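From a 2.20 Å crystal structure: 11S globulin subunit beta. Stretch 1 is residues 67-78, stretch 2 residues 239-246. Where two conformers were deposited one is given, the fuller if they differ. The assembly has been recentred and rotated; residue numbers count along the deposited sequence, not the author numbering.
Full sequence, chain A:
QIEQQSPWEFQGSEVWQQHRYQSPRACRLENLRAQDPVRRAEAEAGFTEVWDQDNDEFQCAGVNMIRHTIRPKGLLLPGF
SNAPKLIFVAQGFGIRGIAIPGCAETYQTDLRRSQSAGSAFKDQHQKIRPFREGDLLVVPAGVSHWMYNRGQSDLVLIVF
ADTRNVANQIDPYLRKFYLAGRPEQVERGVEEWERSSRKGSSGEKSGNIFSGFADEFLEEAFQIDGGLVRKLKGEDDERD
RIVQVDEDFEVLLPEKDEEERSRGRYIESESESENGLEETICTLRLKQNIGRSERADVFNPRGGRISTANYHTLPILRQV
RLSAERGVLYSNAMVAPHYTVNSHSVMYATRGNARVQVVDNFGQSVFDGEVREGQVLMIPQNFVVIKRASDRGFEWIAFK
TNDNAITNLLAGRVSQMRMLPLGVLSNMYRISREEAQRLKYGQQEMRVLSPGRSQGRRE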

# COMPACT_ATOMS: atom_id res chain seq x y z
N ARG A 67 18.60 -20.24 -3.67
CA ARG A 67 18.81 -21.55 -3.06
C ARG A 67 20.24 -21.61 -2.56
O ARG A 67 21.20 -21.40 -3.32
CB ARG A 67 18.54 -22.69 -4.05
CG ARG A 67 18.82 -24.09 -3.48
CD ARG A 67 18.26 -25.20 -4.37
NE ARG A 67 18.78 -25.08 -5.74
CZ ARG A 67 18.25 -25.68 -6.80
NH1 ARG A 67 18.80 -25.51 -7.99
NH2 ARG A 67 17.17 -26.45 -6.68
N HIS A 68 20.38 -21.88 -1.27
CA HIS A 68 21.69 -21.97 -0.66
C HIS A 68 22.01 -23.41 -0.34
O HIS A 68 21.18 -24.16 0.17
CB HIS A 68 21.73 -21.16 0.63
CG HIS A 68 21.85 -19.68 0.42
ND1 HIS A 68 21.07 -18.77 1.09
CD2 HIS A 68 22.71 -18.96 -0.33
CE1 HIS A 68 21.45 -17.54 0.76
NE2 HIS A 68 22.44 -17.63 -0.10
N THR A 69 23.23 -23.82 -0.66
CA THR A 69 23.66 -25.17 -0.38
C THR A 69 24.89 -25.01 0.49
O THR A 69 25.95 -24.61 0.02
CB THR A 69 24.00 -25.92 -1.67
OG1 THR A 69 22.79 -26.17 -2.39
CG2 THR A 69 24.68 -27.24 -1.35
N ILE A 70 24.72 -25.30 1.77
CA ILE A 70 25.81 -25.15 2.72
C ILE A 70 26.33 -26.51 3.14
O ILE A 70 25.58 -27.37 3.63
CB ILE A 70 25.33 -24.36 3.95
CG1 ILE A 70 24.70 -23.04 3.47
CG2 ILE A 70 26.50 -24.08 4.90
CD1 ILE A 70 23.97 -22.29 4.54
N ARG A 71 27.62 -26.71 2.93
CA ARG A 71 28.23 -27.98 3.28
C ARG A 71 28.52 -28.03 4.77
O ARG A 71 28.60 -26.99 5.43
CB ARG A 71 29.55 -28.14 2.51
CG ARG A 71 29.43 -27.99 1.01
CD ARG A 71 30.78 -27.63 0.40
NE ARG A 71 30.67 -27.31 -1.02
CZ ARG A 71 31.51 -26.52 -1.67
NH1 ARG A 71 32.52 -25.96 -1.02
NH2 ARG A 71 31.33 -26.28 -2.95
N PRO A 72 28.67 -29.25 5.32
CA PRO A 72 28.95 -29.43 6.75
C PRO A 72 29.99 -28.45 7.26
O PRO A 72 31.00 -28.20 6.60
CB PRO A 72 29.41 -30.87 6.82
CG PRO A 72 28.48 -31.52 5.82
CD PRO A 72 28.56 -30.55 4.65
N LYS A 73 29.71 -27.87 8.43
CA LYS A 73 30.60 -26.90 9.05
C LYS A 73 30.54 -25.57 8.30
O LYS A 73 31.38 -24.69 8.51
CB LYS A 73 32.05 -27.41 9.09
CG LYS A 73 32.24 -28.73 9.84
CD LYS A 73 31.83 -28.62 11.31
CE LYS A 73 31.97 -29.96 12.04
NZ LYS A 73 31.50 -29.90 13.46
N GLY A 74 29.55 -25.43 7.43
CA GLY A 74 29.41 -24.20 6.67
C GLY A 74 28.67 -23.10 7.40
O GLY A 74 27.67 -23.35 8.08
N LEU A 75 29.15 -21.87 7.25
CA LEU A 75 28.52 -20.73 7.88
C LEU A 75 28.14 -19.63 6.87
O LEU A 75 29.01 -19.03 6.24
CB LEU A 75 29.47 -20.13 8.93
CG LEU A 75 29.04 -18.79 9.54
CD1 LEU A 75 27.85 -19.00 10.48
CD2 LEU A 75 30.22 -18.16 10.30
N LEU A 76 26.85 -19.40 6.70
CA LEU A 76 26.39 -18.34 5.81
C LEU A 76 26.56 -17.09 6.64
O LEU A 76 25.93 -16.94 7.68
CB LEU A 76 24.92 -18.54 5.45
CG LEU A 76 24.20 -17.40 4.70
CD1 LEU A 76 24.92 -17.06 3.39
CD2 LEU A 76 22.75 -17.84 4.43
N LEU A 77 27.43 -16.20 6.20
CA LEU A 77 27.69 -14.98 6.94
C LEU A 77 26.43 -14.15 7.11
O LEU A 77 25.53 -14.18 6.27
CB LEU A 77 28.77 -14.17 6.24
CG LEU A 77 30.02 -15.02 5.91
CD1 LEU A 77 31.06 -14.15 5.23
CD2 LEU A 77 30.58 -15.62 7.19
N PRO A 78 26.35 -13.38 8.22
CA PRO A 78 25.19 -12.53 8.51
C PRO A 78 25.02 -11.32 7.62
O PRO A 78 25.98 -10.62 7.29
CB PRO A 78 25.41 -12.13 9.97
CG PRO A 78 26.89 -12.03 10.06
CD PRO A 78 27.36 -13.28 9.29
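Stretch 2, residues 239-246: RDRIVQVD

Stretch 2 lies on stretch 1 as a short antiparallel partner to the second of its two strands. In stretch 1, strand 67-70 leads into a type II turn from Arg71 to Gly74, closed by a weak hydrogen bond from Gly74 N to Arg71 O (2.7 Å), and the chain returns as strand 74-78. Lys73 takes the left-handed conformation (phi/psi 72/13) that such a turn requires at this position. Residues 242-244 are extended and pair with strand 74-78, the axes approaching to 4.3 Å at 137°, so the pairing is antiparallel but strongly twisted. Toward strand 67-70 the relation is nearly parallel, 4°, at 8.8 Å.

The register sets Gly74 against Gln244, Leu75 against Val243 and Leu76 against Ile242, with CA-CA distances of 5.0, 5.0 and 4.3 Å. Leu75 and Val243 form the hydrogen-bonded pair, and each satisfies the other twice: Leu75 N donates to Val243 O (2.7 Å) and Val243 N to Leu75 O (2.8 Å). The ladder extends at both ends, where Val245 N donates to Lys73 O (3.1 Å) and Leu77 N to Arg241 O (2.9 Å). Between these bonds, CA-H groups approach the same carbonyls: Gly74 CA to Val243 O, Ile242 CA to Leu75 O and Leu76 CA to Arg241 O, each at 3.4 Å.

One face of the sheet carries Leu75 and Val243, whose CB and CG2 meet at 3.8 Å. Leu75 CB also lies 3.7 Å from Val245 CG1, and Leu77 CD2 reaches Val243 CG2 at 3.4 Å; branched apolar side chains suit this buried patch, where they pack on one another. The other face carries Leu76, Ile242 and Gln244. Ile242 has the largest area covered by stretch 1, with its CG2 3.7 Å from Ile70 CG2 and its CG1 4.1 Å from Leu76 CD1. Gly74 belongs here because a CB on it would fall 2.3 Å from Ile70 CG2.

Before the strand, Asp240 and Arg241 answer each other's charge. Asp240 OD1 accepts from Arg241 N (2.8 Å) and forms a salt bridge with Arg241 NE (2.9 Å), while Asp240 OD2 and both terminal nitrogens of Arg241 find hydrogen bonds elsewhere in the structure. With its polar end thus satisfied, Arg241 can be buried and lay its aliphatic part on stretch 1, CG standing 3.7 Å from Leu76 CD1. At the more open end, Lys73 CB points toward stretch 2, but the long side chain leads its amine away, as suits an exposed charge.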

# COMPACT_ATOMS: atom_id res chain seq x y z
N ARG A 239 36.53 -16.05 0.38
CA ARG A 239 35.58 -17.11 0.70
C ARG A 239 34.14 -16.88 0.27
O ARG A 239 33.33 -17.81 0.26
CB ARG A 239 35.58 -17.36 2.21
CG ARG A 239 36.89 -17.86 2.78
CD ARG A 239 36.77 -17.97 4.29
NE ARG A 239 36.48 -16.67 4.86
CZ ARG A 239 36.06 -16.47 6.10
NH1 ARG A 239 35.82 -15.23 6.52
NH2 ARG A 239 35.88 -17.50 6.92
N ASP A 240 33.83 -15.64 -0.09
CA ASP A 240 32.47 -15.26 -0.48
C ASP A 240 31.53 -15.33 0.73
O ASP A 240 31.97 -15.14 1.86
CB ASP A 240 31.96 -16.11 -1.64
CG ASP A 240 30.81 -15.44 -2.39
OD1 ASP A 240 29.64 -15.85 -2.22
OD2 ASP A 240 31.09 -14.47 -3.13
N ARG A 241 30.26 -15.65 0.52
CA ARG A 241 29.28 -15.66 1.60
C ARG A 241 29.09 -16.88 2.52
O ARG A 241 28.49 -16.76 3.60
CB ARG A 241 27.92 -15.27 1.02
CG ARG A 241 27.12 -16.42 0.44
CD ARG A 241 26.13 -15.89 -0.60
NE ARG A 241 26.85 -15.35 -1.75
CZ ARG A 241 26.64 -14.14 -2.27
NH1 ARG A 241 25.72 -13.35 -1.73
NH2 ARG A 241 27.36 -13.72 -3.31
N ILE A 242 29.55 -18.06 2.09
CA ILE A 242 29.41 -19.25 2.91
C ILE A 242 30.83 -19.70 3.30
O ILE A 242 31.59 -20.15 2.45
CB ILE A 242 28.68 -20.37 2.14
CG1 ILE A 242 27.33 -19.85 1.62
CG2 ILE A 242 28.45 -21.57 3.05
CD1 ILE A 242 26.59 -20.84 0.74
N VAL A 243 31.17 -19.58 4.58
CA VAL A 243 32.51 -19.93 5.03
C VAL A 243 32.68 -21.19 5.90
O VAL A 243 31.74 -21.67 6.54
CB VAL A 243 33.13 -18.75 5.79
CG1 VAL A 243 33.05 -17.49 4.94
CG2 VAL A 243 32.40 -18.54 7.12
N GLN A 244 33.89 -21.72 5.89
CA GLN A 244 34.21 -22.91 6.68
C GLN A 244 34.53 -22.42 8.09
O GLN A 244 35.37 -21.53 8.26
CB GLN A 244 35.45 -23.61 6.10
CG GLN A 244 35.67 -25.02 6.62
CD GLN A 244 34.78 -26.03 5.92
OE1 GLN A 244 34.79 -27.23 6.24
NE2 GLN A 244 34.02 -25.56 4.93
N VAL A 245 33.86 -22.97 9.09
CA VAL A 245 34.13 -22.56 10.47
C VAL A 245 35.39 -23.29 10.93
O VAL A 245 35.53 -24.50 10.73
CB VAL A 245 32.97 -22.91 11.42
CG1 VAL A 245 31.68 -22.29 10.92
CG2 VAL A 245 32.83 -24.40 11.54
N ASP A 246 36.30 -22.55 11.54
CA ASP A 246 37.55 -23.14 12.01
C ASP A 246 37.43 -24.03 13.23
O ASP A 246 36.44 -24.01 13.96
CB ASP A 246 38.57 -22.03 12.24
CG ASP A 246 39.09 -21.45 10.94
OD1 ASP A 246 38.27 -21.20 10.03
OD2 ASP A 246 40.32 -21.24 10.83